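Local atomic coordinates of transcriptional regulator (Thermus thermophilus, PDB entry 2H0A), a protein that probably regulates transcription as a CcpA-like member of the LacI/GalR family, with a periplasmic binding protein-like domain likely to sense effectors. Residues F13-L17 against L61-D65; R79-L83 against L243-M248; P115-I119 against F174-A178; V212-G217 against L226-Q231. All coordinates share one frame. Numbering follows the deposited sequence.

Interaction 1: F13-L17 against L61-D65; sequences FYRRL and LASYD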
loop_
_atom_site.group_PDB
_atom_site.type_symbol
_atom_site.label_atom_id
_atom_site.label_comp_id
_atom_site.label_asym_id
_atom_site.label_seq_id
_atom_site.Cartn_x
_atom_site.Cartn_y
_atom_site.Cartn_z
ATOM N N PHE A 13 -10.615 4.365 -4.200
ATOM C CA PHE A 13 -11.474 5.402 -3.643
ATOM C C PHE A 13 -11.061 6.771 -4.145
ATOM O O PHE A 13 -11.896 7.661 -4.325
ATOM C CB PHE A 13 -11.406 5.374 -2.116
ATOM C CG PHE A 13 -12.220 6.451 -1.443
ATOM C CD1 PHE A 13 -13.603 6.354 -1.363
ATOM C CD2 PHE A 13 -11.596 7.563 -0.876
ATOM C CE1 PHE A 13 -14.351 7.345 -0.723
ATOM C CE2 PHE A 13 -12.342 8.553 -0.235
ATOM C CZ PHE A 13 -13.718 8.442 -0.161
ATOM N N TYR A 14 -9.767 6.947 -4.366
ATOM C CA TYR A 14 -9.281 8.223 -4.845
ATOM C C TYR A 14 -9.365 8.289 -6.352
ATOM O O TYR A 14 -9.493 9.370 -6.919
ATOM C CB TYR A 14 -7.863 8.460 -4.333
ATOM C CG TYR A 14 -7.858 8.554 -2.831
ATOM C CD1 TYR A 14 -8.367 9.683 -2.185
ATOM C CD2 TYR A 14 -7.496 7.457 -2.051
ATOM C CE1 TYR A 14 -8.532 9.711 -0.805
ATOM C CE2 TYR A 14 -7.657 7.471 -0.669
ATOM C CZ TYR A 14 -8.181 8.600 -0.052
ATOM O OH TYR A 14 -8.389 8.590 1.311
ATOM N N ARG A 15 -9.320 7.141 -7.016
ATOM C CA ARG A 15 -9.423 7.173 -8.464
ATOM C C ARG A 15 -10.823 7.670 -8.783
ATOM O O ARG A 15 -10.994 8.596 -9.575
ATOM C CB ARG A 15 -9.222 5.787 -9.085
ATOM C CG ARG A 15 -9.225 5.828 -10.610
ATOM C CD ARG A 15 -9.381 4.458 -11.258
ATOM N NE ARG A 15 -10.720 3.900 -11.079
ATOM C CZ ARG A 15 -11.834 4.449 -11.555
ATOM N NH1 ARG A 15 -11.785 5.577 -12.249
ATOM N NH2 ARG A 15 -13.003 3.872 -11.329
ATOM N N ARG A 16 -11.820 7.059 -8.145
ATOM C CA ARG A 16 -13.221 7.427 -8.356
ATOM C C ARG A 16 -13.510 8.856 -7.930
ATOM O O ARG A 16 -14.323 9.537 -8.548
ATOM C CB ARG A 16 -14.146 6.494 -7.577
ATOM C CG ARG A 16 -13.997 5.027 -7.919
ATOM C CD ARG A 16 -14.778 4.189 -6.923
ATOM N NE ARG A 16 -16.201 4.504 -6.963
ATOM C CZ ARG A 16 -17.084 4.123 -6.046
ATOM N NH1 ARG A 16 -16.694 3.401 -5.004
ATOM N NH2 ARG A 16 -18.355 4.470 -6.174
ATOM N N LEU A 17 -12.840 9.298 -6.871
ATOM C CA LEU A 17 -13.025 10.639 -6.334
ATOM C C LEU A 17 -12.593 11.684 -7.348
ATOM O O LEU A 17 -13.295 12.664 -7.580
ATOM C CB LEU A 17 -12.212 10.802 -5.049
ATOM C CG LEU A 17 -12.718 11.850 -4.058
ATOM C CD1 LEU A 17 -14.073 11.408 -3.514
ATOM C CD2 LEU A 17 -11.732 12.013 -2.919
ATOM N N LEU A 61 -9.199 19.301 -0.760
ATOM C CA LEU A 61 -8.506 18.403 0.161
ATOM C C LEU A 61 -9.299 17.125 0.389
ATOM O O LEU A 61 -10.464 17.176 0.767
ATOM C CB LEU A 61 -8.276 19.100 1.498
ATOM C CG LEU A 61 -6.914 18.862 2.156
ATOM C CD1 LEU A 61 -6.944 19.416 3.574
ATOM C CD2 LEU A 61 -6.574 17.372 2.173
ATOM N N ALA A 62 -8.657 15.978 0.183
ATOM C CA ALA A 62 -9.331 14.692 0.339
ATOM C C ALA A 62 -8.992 13.869 1.590
ATOM O O ALA A 62 -7.839 13.779 2.011
ATOM C CB ALA A 62 -9.099 13.847 -0.912
ATOM N N SER A 63 -10.040 13.276 2.161
ATOM C CA SER A 63 -9.981 12.399 3.332
ATOM C C SER A 63 -9.276 12.869 4.591
ATOM O O SER A 63 -9.634 12.442 5.678
ATOM C CB SER A 63 -9.399 11.049 2.926
ATOM O OG SER A 63 -10.157 10.474 1.880
ATOM N N TYR A 64 -8.279 13.737 4.468
ATOM C CA TYR A 64 -7.563 14.201 5.657
ATOM C C TYR A 64 -7.741 15.680 5.932
ATOM O O TYR A 64 -7.569 16.518 5.049
ATOM C CB TYR A 64 -6.092 13.818 5.546
ATOM C CG TYR A 64 -5.945 12.323 5.428
ATOM C CD1 TYR A 64 -6.119 11.674 4.204
ATOM C CD2 TYR A 64 -5.723 11.542 6.560
ATOM C CE1 TYR A 64 -6.079 10.277 4.113
ATOM C CE2 TYR A 64 -5.684 10.154 6.485
ATOM C CZ TYR A 64 -5.863 9.523 5.261
ATOM O OH TYR A 64 -5.841 8.145 5.194
ATOM N N ASP A 65 -8.070 15.991 7.181
ATOM C CA ASP A 65 -8.376 17.359 7.570
ATOM C C ASP A 65 -7.336 18.455 7.800
ATOM O O ASP A 65 -6.751 18.982 6.857
ATOM C CB ASP A 65 -9.333 17.335 8.772
ATOM C CG ASP A 65 -9.753 18.729 9.207
ATOM O OD1 ASP A 65 -9.824 19.628 8.339
ATOM O OD2 ASP A 65 -10.012 18.925 10.411
#
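This is a buried helix-on-sheet contact, pinned by one hydrogen bond, in the subdomain that carries the N terminus. The start of helix 12-25 meets the C-terminal end of strand 58-62 and the turn that follows it. Y14 reaches farthest across: its CA to CB bond runs sideways, but the ring extends until its hydroxyl OH donates a hydrogen bond to S63 OG at 2.6 Å. The aromatic edge of Y14 lies against A62, with CE1 4.2 Å from CB of the alanine. One helical turn on, L17 adds the closest apolar approach, its CD2 lying 3.8 Å from A62 CB, so the small methyl of A62 is met by both side chains. F13 completes the group by bringing the edge of its ring to the serine, with CE2 3.6 Å from S63 OG. The backbone of S63 has positive phi, and Y64 N bonds back to A62 O over a very short 2.5 Å; this tight turn ends the strand and sets the serine facing the helix. Nearby, V233 of helix 233-248 packs on F13 and L17, while V84 of the adjacent strand touches L17 and A62. S63 OG also hydrogen-bonds to D85 OD2. By accepting a hydrogen bond from Y14 and hydrogen-bonding to D85, the serine hydroxyl joins tyrosine and aspartate in a short polar chain beside the apolar contacts of A62 and L17.

Interaction 2: R79-L83 against L243-M248; sequences RPVVL and LLLERM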
loop_
_atom_site.group_PDB
_atom_site.type_symbol
_atom_site.label_atom_id
_atom_site.label_comp_id
_atom_site.label_asym_id
_atom_site.label_seq_id
_atom_site.Cartn_x
_atom_site.Cartn_y
_atom_site.Cartn_z
ATOM N N ARG A 79 -6.147 31.045 -1.436
ATOM C CA ARG A 79 -7.024 30.330 -2.351
ATOM C C ARG A 79 -8.166 29.663 -1.589
ATOM O O ARG A 79 -8.023 29.304 -0.416
ATOM C CB ARG A 79 -6.251 29.244 -3.107
ATOM C CG ARG A 79 -5.152 29.731 -4.044
ATOM C CD ARG A 79 -5.662 30.767 -5.027
ATOM N NE ARG A 79 -5.460 32.124 -4.525
ATOM C CZ ARG A 79 -4.267 32.697 -4.387
ATOM N NH1 ARG A 79 -3.164 32.036 -4.715
ATOM N N PRO A 80 -9.324 29.501 -2.245
ATOM C CA PRO A 80 -10.470 28.861 -1.595
ATOM C C PRO A 80 -10.203 27.358 -1.446
ATOM O O PRO A 80 -9.638 26.725 -2.345
ATOM C CB PRO A 80 -11.617 29.159 -2.556
ATOM C CG PRO A 80 -10.927 29.202 -3.892
ATOM C CD PRO A 80 -9.688 30.001 -3.583
ATOM N N VAL A 81 -10.603 26.792 -0.313
ATOM C CA VAL A 81 -10.386 25.373 -0.068
ATOM C C VAL A 81 -11.683 24.641 0.276
ATOM O O VAL A 81 -12.448 25.070 1.141
ATOM C CB VAL A 81 -9.372 25.161 1.080
ATOM C CG1 VAL A 81 -9.077 23.683 1.247
ATOM N N VAL A 82 -11.925 23.533 -0.415
ATOM C CA VAL A 82 -13.116 22.733 -0.178
ATOM C C VAL A 82 -12.705 21.302 0.165
ATOM O O VAL A 82 -12.009 20.644 -0.612
ATOM C CB VAL A 82 -14.038 22.731 -1.422
ATOM C CG1 VAL A 82 -13.262 22.277 -2.642
ATOM C CG2 VAL A 82 -15.235 21.827 -1.186
ATOM N N LEU A 83 -13.127 20.838 1.339
ATOM C CA LEU A 83 -12.817 19.490 1.814
ATOM C C LEU A 83 -13.813 18.465 1.297
ATOM O O LEU A 83 -15.002 18.751 1.189
ATOM C CB LEU A 83 -12.847 19.438 3.340
ATOM C CG LEU A 83 -11.767 20.142 4.151
ATOM C CD1 LEU A 83 -12.111 20.035 5.624
ATOM C CD2 LEU A 83 -10.420 19.499 3.882
ATOM N N LEU A 243 -18.739 23.081 -5.595
ATOM C CA LEU A 243 -18.649 24.036 -4.496
ATOM C C LEU A 243 -17.432 24.908 -4.708
ATOM O O LEU A 243 -17.499 26.124 -4.550
ATOM C CB LEU A 243 -18.516 23.318 -3.148
ATOM C CG LEU A 243 -19.719 22.545 -2.600
ATOM C CD1 LEU A 243 -19.274 21.664 -1.457
ATOM C CD2 LEU A 243 -20.790 23.510 -2.139
ATOM N N LEU A 244 -16.321 24.273 -5.072
ATOM C CA LEU A 244 -15.067 24.977 -5.309
ATOM C C LEU A 244 -15.246 26.055 -6.368
ATOM O O LEU A 244 -14.817 27.193 -6.176
ATOM C CB LEU A 244 -13.987 23.994 -5.758
ATOM C CG LEU A 244 -12.580 24.574 -5.890
ATOM C CD1 LEU A 244 -12.084 25.026 -4.532
ATOM C CD2 LEU A 244 -11.657 23.530 -6.473
ATOM N N LEU A 245 -15.872 25.679 -7.481
ATOM C CA LEU A 245 -16.142 26.590 -8.590
ATOM C C LEU A 245 -16.938 27.778 -8.108
ATOM O O LEU A 245 -16.584 28.931 -8.368
ATOM C CB LEU A 245 -16.956 25.898 -9.675
ATOM C CG LEU A 245 -16.241 25.077 -10.743
ATOM C CD1 LEU A 245 -17.284 24.505 -11.690
ATOM C CD2 LEU A 245 -15.251 25.960 -11.505
ATOM N N GLU A 246 -18.034 27.486 -7.416
ATOM C CA GLU A 246 -18.896 28.533 -6.894
ATOM C C GLU A 246 -18.040 29.510 -6.114
ATOM O O GLU A 246 -18.163 30.721 -6.265
ATOM C CB GLU A 246 -19.977 27.925 -5.998
ATOM C CG GLU A 246 -21.145 27.330 -6.771
ATOM C CD GLU A 246 -21.900 26.266 -5.990
ATOM O OE1 GLU A 246 -21.822 26.255 -4.745
ATOM O OE2 GLU A 246 -22.581 25.438 -6.627
ATOM N N ARG A 247 -17.148 28.972 -5.298
ATOM C CA ARG A 247 -16.275 29.798 -4.492
ATOM C C ARG A 247 -15.222 30.508 -5.354
ATOM O O ARG A 247 -14.939 31.691 -5.153
ATOM C CB ARG A 247 -15.600 28.938 -3.424
ATOM C CG ARG A 247 -15.679 29.538 -2.038
ATOM C CD ARG A 247 -16.842 28.997 -1.217
ATOM N NE ARG A 247 -17.313 30.001 -0.265
ATOM C CZ ARG A 247 -17.897 29.734 0.898
ATOM N NH1 ARG A 247 -18.095 28.488 1.292
ATOM N NH2 ARG A 247 -18.288 30.727 1.676
ATOM N N MET A 248 -14.644 29.789 -6.314
ATOM C CA MET A 248 -13.634 30.388 -7.179
ATOM C C MET A 248 -14.264 31.463 -8.050
ATOM O O MET A 248 -13.581 32.369 -8.525
ATOM C CB MET A 248 -12.958 29.331 -8.066
ATOM C CG MET A 248 -12.048 28.354 -7.312
ATOM S SD MET A 248 -10.954 27.365 -8.371
ATOM C CE MET A 248 -12.115 26.558 -9.462
#
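In the Rossmann-like N-terminal subdomain of this periplasmic binding protein-like fold, strand 81-84 is covered at its beginning by the last turns of helix 233-248, a helix contributed by a part of the chain some 160 residues later. P80, V82 and L244 carry most of the contact. P80 and V82 sit two positions apart in the extended chain and both direct their CA to CB bonds at the helix, whereas V81 between them points away. P80 buries the largest area of all: its ring lies over the final helical turn, with CG 3.7 Å from M248 CG and CB 4.1 Å from R247 CB. V82 meets the preceding turn, where its CG2 comes within 4.1 Å of L243 CD1. L244 leaves the helix sideways, yet its t rotamer brings the isobutyl end into the space between proline and valine. No hydrogen bond joins the two segments, and shape and apolar surface hold them together. The aliphatic start of R247 takes part in the packing, but its guanidinium turns off to form a salt bridge with D92 on strand 92-96. I60 of strand 58-62 touches both V82 and L244, extending the apolar layer across the sheet. The tip of L244 is shared: its CD1 lies 3.5 Å from V82 CG1 and 3.7 Å from P80 O.

Interaction 3: P115-I119 against F174-A178; sequences PIFAI and FLEKA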
loop_
_atom_site.group_PDB
_atom_site.type_symbol
_atom_site.label_atom_id
_atom_site.label_comp_id
_atom_site.label_asym_id
_atom_site.label_seq_id
_atom_site.Cartn_x
_atom_site.Cartn_y
_atom_site.Cartn_z
ATOM N N PRO A 115 -23.081 -16.930 13.097
ATOM C CA PRO A 115 -22.446 -15.783 13.758
ATOM C C PRO A 115 -21.942 -14.705 12.805
ATOM O O PRO A 115 -21.436 -14.989 11.724
ATOM C CB PRO A 115 -21.313 -16.428 14.542
ATOM C CG PRO A 115 -20.946 -17.582 13.669
ATOM C CD PRO A 115 -22.286 -18.148 13.317
ATOM N N ILE A 116 -22.077 -13.461 13.228
ATOM C CA ILE A 116 -21.662 -12.324 12.432
ATOM C C ILE A 116 -20.295 -11.796 12.878
ATOM O O ILE A 116 -20.086 -11.486 14.059
ATOM C CB ILE A 116 -22.703 -11.207 12.546
ATOM C CG1 ILE A 116 -24.062 -11.731 12.071
ATOM C CG2 ILE A 116 -22.245 -9.995 11.757
ATOM C CD1 ILE A 116 -25.238 -10.849 12.438
ATOM N N PHE A 117 -19.366 -11.711 11.927
ATOM C CA PHE A 117 -18.021 -11.221 12.198
ATOM C C PHE A 117 -17.817 -9.930 11.430
ATOM O O PHE A 117 -18.535 -9.641 10.474
ATOM C CB PHE A 117 -16.954 -12.223 11.740
ATOM C CG PHE A 117 -17.019 -13.552 12.429
ATOM C CD1 PHE A 117 -17.866 -14.547 11.968
ATOM C CD2 PHE A 117 -16.222 -13.810 13.541
ATOM C CE1 PHE A 117 -17.922 -15.778 12.592
ATOM C CE2 PHE A 117 -16.269 -15.040 14.176
ATOM C CZ PHE A 117 -17.125 -16.029 13.698
ATOM N N ALA A 118 -16.820 -9.162 11.848
ATOM C CA ALA A 118 -16.514 -7.902 11.202
ATOM C C ALA A 118 -15.007 -7.713 11.069
ATOM O O ALA A 118 -14.221 -8.207 11.890
ATOM C CB ALA A 118 -17.118 -6.754 11.996
ATOM N N ILE A 119 -14.612 -7.002 10.017
ATOM C CA ILE A 119 -13.209 -6.721 9.767
ATOM C C ILE A 119 -13.027 -5.210 9.866
ATOM O O ILE A 119 -13.737 -4.443 9.213
ATOM C CB ILE A 119 -12.763 -7.215 8.361
ATOM C CG1 ILE A 119 -13.102 -8.698 8.194
ATOM C CG2 ILE A 119 -11.259 -7.025 8.191
ATOM C CD1 ILE A 119 -12.689 -9.282 6.876
ATOM N N PHE A 174 -11.758 -16.280 11.517
ATOM C CA PHE A 174 -13.141 -16.550 11.865
ATOM C C PHE A 174 -13.490 -18.038 11.768
ATOM O O PHE A 174 -14.285 -18.552 12.555
ATOM C CB PHE A 174 -14.081 -15.780 10.944
ATOM C CG PHE A 174 -13.809 -14.302 10.874
ATOM C CD1 PHE A 174 -13.506 -13.572 12.018
ATOM C CD2 PHE A 174 -13.963 -13.618 9.667
ATOM C CE1 PHE A 174 -13.373 -12.185 11.965
ATOM C CE2 PHE A 174 -13.832 -12.236 9.604
ATOM C CZ PHE A 174 -13.540 -11.517 10.753
ATOM N N LEU A 175 -12.903 -18.730 10.799
ATOM C CA LEU A 175 -13.190 -20.141 10.604
ATOM C C LEU A 175 -12.771 -21.038 11.751
ATOM O O LEU A 175 -13.281 -22.150 11.874
ATOM C CB LEU A 175 -12.567 -20.639 9.303
ATOM C CG LEU A 175 -13.264 -20.094 8.051
ATOM C CD1 LEU A 175 -12.468 -20.468 6.816
ATOM C CD2 LEU A 175 -14.692 -20.634 7.967
ATOM N N GLU A 176 -11.845 -20.586 12.594
ATOM C CA GLU A 176 -11.454 -21.421 13.719
ATOM C C GLU A 176 -12.356 -21.130 14.920
ATOM O O GLU A 176 -12.311 -21.821 15.940
ATOM C CB GLU A 176 -9.961 -21.254 14.057
ATOM C CG GLU A 176 -9.369 -19.878 13.853
ATOM C CD GLU A 176 -7.838 -19.866 13.992
ATOM O OE1 GLU A 176 -7.161 -20.647 13.282
ATOM O OE2 GLU A 176 -7.312 -19.068 14.808
ATOM N N LYS A 177 -13.204 -20.118 14.759
ATOM C CA LYS A 177 -14.159 -19.723 15.791
ATOM C C LYS A 177 -15.568 -20.227 15.447
ATOM O O LYS A 177 -16.423 -20.354 16.323
ATOM C CB LYS A 177 -14.200 -18.194 15.936
ATOM C CG LYS A 177 -13.023 -17.580 16.672
ATOM C CD LYS A 177 -13.204 -16.066 16.808
ATOM C CE LYS A 177 -11.995 -15.370 17.453
ATOM N NZ LYS A 177 -11.873 -15.573 18.930
ATOM N N ALA A 178 -15.803 -20.511 14.169
ATOM C CA ALA A 178 -17.111 -20.975 13.734
ATOM C C ALA A 178 -17.088 -21.681 12.387
ATOM O O ALA A 178 -16.230 -21.437 11.542
ATOM C CB ALA A 178 -18.078 -19.794 13.676
#
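The contact belongs to a beta-alpha-beta crossover of the C-terminal, Rossmann-like subdomain: strand 157-160, helix 164-175 and strand 182-185, whose connection passes over strand 116-121. Its centre is a pair of interlocked phenylalanines, F117 on the covered strand and F174 near the C-terminal part of the crossing helix. The rings are neither coplanar nor perpendicular; their planes make 31° and their centroids lie 4.5 Å apart. Instead of a classical stack, each ring covers the other residue's methylene. F117 CB stands 3.5 Å above the centroid of the F174 ring, and F174 CB stands 3.8 Å above the centroid of the F117 ring, both nearly on the ring normal, which makes two reciprocal CH-pi interactions. The far edge of F174 continues along the strand, with CZ 3.6 Å from A118 O and 3.8 Å from I119 CG1. Farther along, the chain brings A178 back, whose CB packs 3.9 Å from F117 CZ and 3.6 Å from P115 CG, closing the outer end of the contact. No hydrogen bond crosses between the segments. V184 of strand 182-185 touches I119 and F174, and Y158 of strand 157-160 also meets F174, so this phenylalanine spans three adjacent strands. A118 points away from it, toward M138 and F141 of helix 133-147, which covers the other face of the sheet.

Interaction 4: V212-G217 against L226-Q231; sequences VLGFDG and LSTIAQ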
loop_
_atom_site.group_PDB
_atom_site.type_symbol
_atom_site.label_atom_id
_atom_site.label_comp_id
_atom_site.label_asym_id
_atom_site.label_seq_id
_atom_site.Cartn_x
_atom_site.Cartn_y
_atom_site.Cartn_z
ATOM N N VAL A 212 -20.468 -12.425 2.294
ATOM C CA VAL A 212 -19.571 -11.294 2.417
ATOM C C VAL A 212 -20.237 -9.986 2.052
ATOM O O VAL A 212 -20.900 -9.864 1.022
ATOM C CB VAL A 212 -18.299 -11.493 1.550
ATOM C CG1 VAL A 212 -17.316 -10.385 1.835
ATOM C CG2 VAL A 212 -17.650 -12.835 1.859
ATOM N N LEU A 213 -20.054 -9.010 2.929
ATOM C CA LEU A 213 -20.608 -7.686 2.741
ATOM C C LEU A 213 -19.476 -6.683 2.845
ATOM O O LEU A 213 -18.896 -6.511 3.915
ATOM C CB LEU A 213 -21.649 -7.393 3.819
ATOM C CG LEU A 213 -22.321 -6.022 3.753
ATOM C CD1 LEU A 213 -23.033 -5.850 2.419
ATOM C CD2 LEU A 213 -23.314 -5.895 4.896
ATOM N N GLY A 214 -19.158 -6.037 1.728
ATOM C CA GLY A 214 -18.097 -5.046 1.711
ATOM C C GLY A 214 -18.619 -3.638 1.957
ATOM O O GLY A 214 -19.784 -3.443 2.283
ATOM N N PHE A 215 -17.740 -2.654 1.805
ATOM C CA PHE A 215 -18.072 -1.247 1.994
ATOM C C PHE A 215 -17.343 -0.586 0.827
ATOM O O PHE A 215 -16.327 -1.087 0.387
ATOM C CB PHE A 215 -17.692 -0.806 3.403
ATOM C CG PHE A 215 -18.400 0.422 3.860
ATOM C CD1 PHE A 215 -18.101 1.663 3.308
ATOM C CD2 PHE A 215 -19.388 0.336 4.839
ATOM C CE1 PHE A 215 -18.781 2.808 3.728
ATOM C CE2 PHE A 215 -20.076 1.476 5.265
ATOM C CZ PHE A 215 -19.770 2.714 4.708
ATOM N N ASP A 216 -17.886 0.527 0.341
ATOM C CA ASP A 216 -17.342 1.299 -0.784
ATOM C C ASP A 216 -17.898 1.155 -2.198
ATOM O O ASP A 216 -17.531 1.903 -3.090
ATOM C CB ASP A 216 -15.920 0.865 -1.164
ATOM C CG ASP A 216 -14.841 1.513 -0.299
ATOM O OD1 ASP A 216 -15.092 2.539 0.378
ATOM O OD2 ASP A 216 -13.705 0.997 -0.315
ATOM N N GLY A 217 -18.781 0.189 -2.408
ATOM C CA GLY A 217 -19.370 0.031 -3.723
ATOM C C GLY A 217 -18.508 0.219 -4.965
ATOM O O GLY A 217 -18.964 0.768 -5.974
ATOM N N LEU A 226 -19.956 -9.220 -5.332
ATOM C CA LEU A 226 -19.880 -8.781 -3.947
ATOM C C LEU A 226 -20.998 -7.826 -3.529
ATOM O O LEU A 226 -21.228 -6.806 -4.174
ATOM C CB LEU A 226 -18.524 -8.108 -3.704
ATOM C CG LEU A 226 -18.280 -7.412 -2.359
ATOM C CD1 LEU A 226 -18.515 -8.379 -1.217
ATOM C CD2 LEU A 226 -16.856 -6.882 -2.311
ATOM N N SER A 227 -21.701 -8.160 -2.454
ATOM C CA SER A 227 -22.741 -7.275 -1.955
ATOM C C SER A 227 -21.939 -6.237 -1.197
ATOM O O SER A 227 -20.880 -6.550 -0.663
ATOM C CB SER A 227 -23.683 -7.995 -0.982
ATOM O OG SER A 227 -24.291 -9.126 -1.582
ATOM N N THR A 228 -22.422 -5.007 -1.132
ATOM C CA THR A 228 -21.667 -3.995 -0.416
ATOM C C THR A 228 -22.511 -2.790 -0.046
ATOM O O THR A 228 -23.639 -2.650 -0.499
ATOM C CB THR A 228 -20.437 -3.540 -1.267
ATOM O OG1 THR A 228 -19.697 -2.535 -0.566
ATOM C CG2 THR A 228 -20.881 -2.981 -2.611
ATOM N N ILE A 229 -21.963 -1.949 0.820
ATOM C CA ILE A 229 -22.605 -0.706 1.228
ATOM C C ILE A 229 -21.914 0.288 0.291
ATOM O O ILE A 229 -20.770 0.690 0.525
ATOM C CB ILE A 229 -22.262 -0.331 2.701
ATOM C CG1 ILE A 229 -22.723 -1.436 3.647
ATOM C CG2 ILE A 229 -22.915 0.997 3.069
ATOM C CD1 ILE A 229 -24.208 -1.648 3.622
ATOM N N ALA A 230 -22.610 0.670 -0.773
ATOM C CA ALA A 230 -22.043 1.571 -1.775
ATOM C C ALA A 230 -21.987 3.062 -1.459
ATOM O O ALA A 230 -22.970 3.654 -1.020
ATOM C CB ALA A 230 -22.760 1.358 -3.117
ATOM N N GLN A 231 -20.817 3.646 -1.703
ATOM C CA GLN A 231 -20.573 5.069 -1.516
ATOM C C GLN A 231 -20.601 5.741 -2.891
ATOM O O GLN A 231 -20.093 5.186 -3.857
ATOM C CB GLN A 231 -19.192 5.327 -0.935
ATOM C CG GLN A 231 -18.927 4.829 0.455
ATOM C CD GLN A 231 -17.616 5.391 0.984
ATOM O OE1 GLN A 231 -17.512 6.588 1.266
ATOM N NE2 GLN A 231 -16.603 4.537 1.098
#
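Parallel strands 210-215 and 227-230 pair here through their main chains. G214 uses both its polar groups: G214 N donates to S227 O (3.0 Å) and G214 O accepts from I229 N (3.0 Å). Two residues on, D216 N donates to I229 O at 2.9 Å. Two further bonds are weak: G217 N to T228 OG1 (3.4 Å) and Q231 NE2 to D216 OD1 (2.6 Å, poor angle). The main partner of T228 OG1 is D189, and S227 OG is satisfied by R267 N. The carbonyls of D216 and Q231 both accept from the guanidinium of R16. On one face, I229 CB lies 4.0 Å from the centroid of the F215 ring, a CH-pi contact. A beta-carbon on G217 would clash with A230. The two strands and helix 220-224 between them form a beta-alpha-beta unit, typical of periplasmic binding protein-like folds, whose C-terminal strand ends probably face the interdomain cleft, where LacI/GalR relatives bind effectors.

From the N terminus, interaction 1 closes first, bringing helix 12-25 onto strand 58-62. Interaction 2 opens on the neighbouring strand 81-84, hydrogen-bonded to it through L61 N and V82 O, and closes only at the end of helix 233-248. Within this long loop lie interaction 3 and then interaction 4, one after the other, both in the C-terminal subdomain with centres about 18 Å apart. Interaction 2 closes after helix 233-248 has brought the chain back to the N-terminal subdomain, and its centre is about 45 Å from that of interaction 3. The subdomains meet where R16, from helix 12-25, hydrogen-bonds to D216 O and Q231 O, joining interactions 1 and 4.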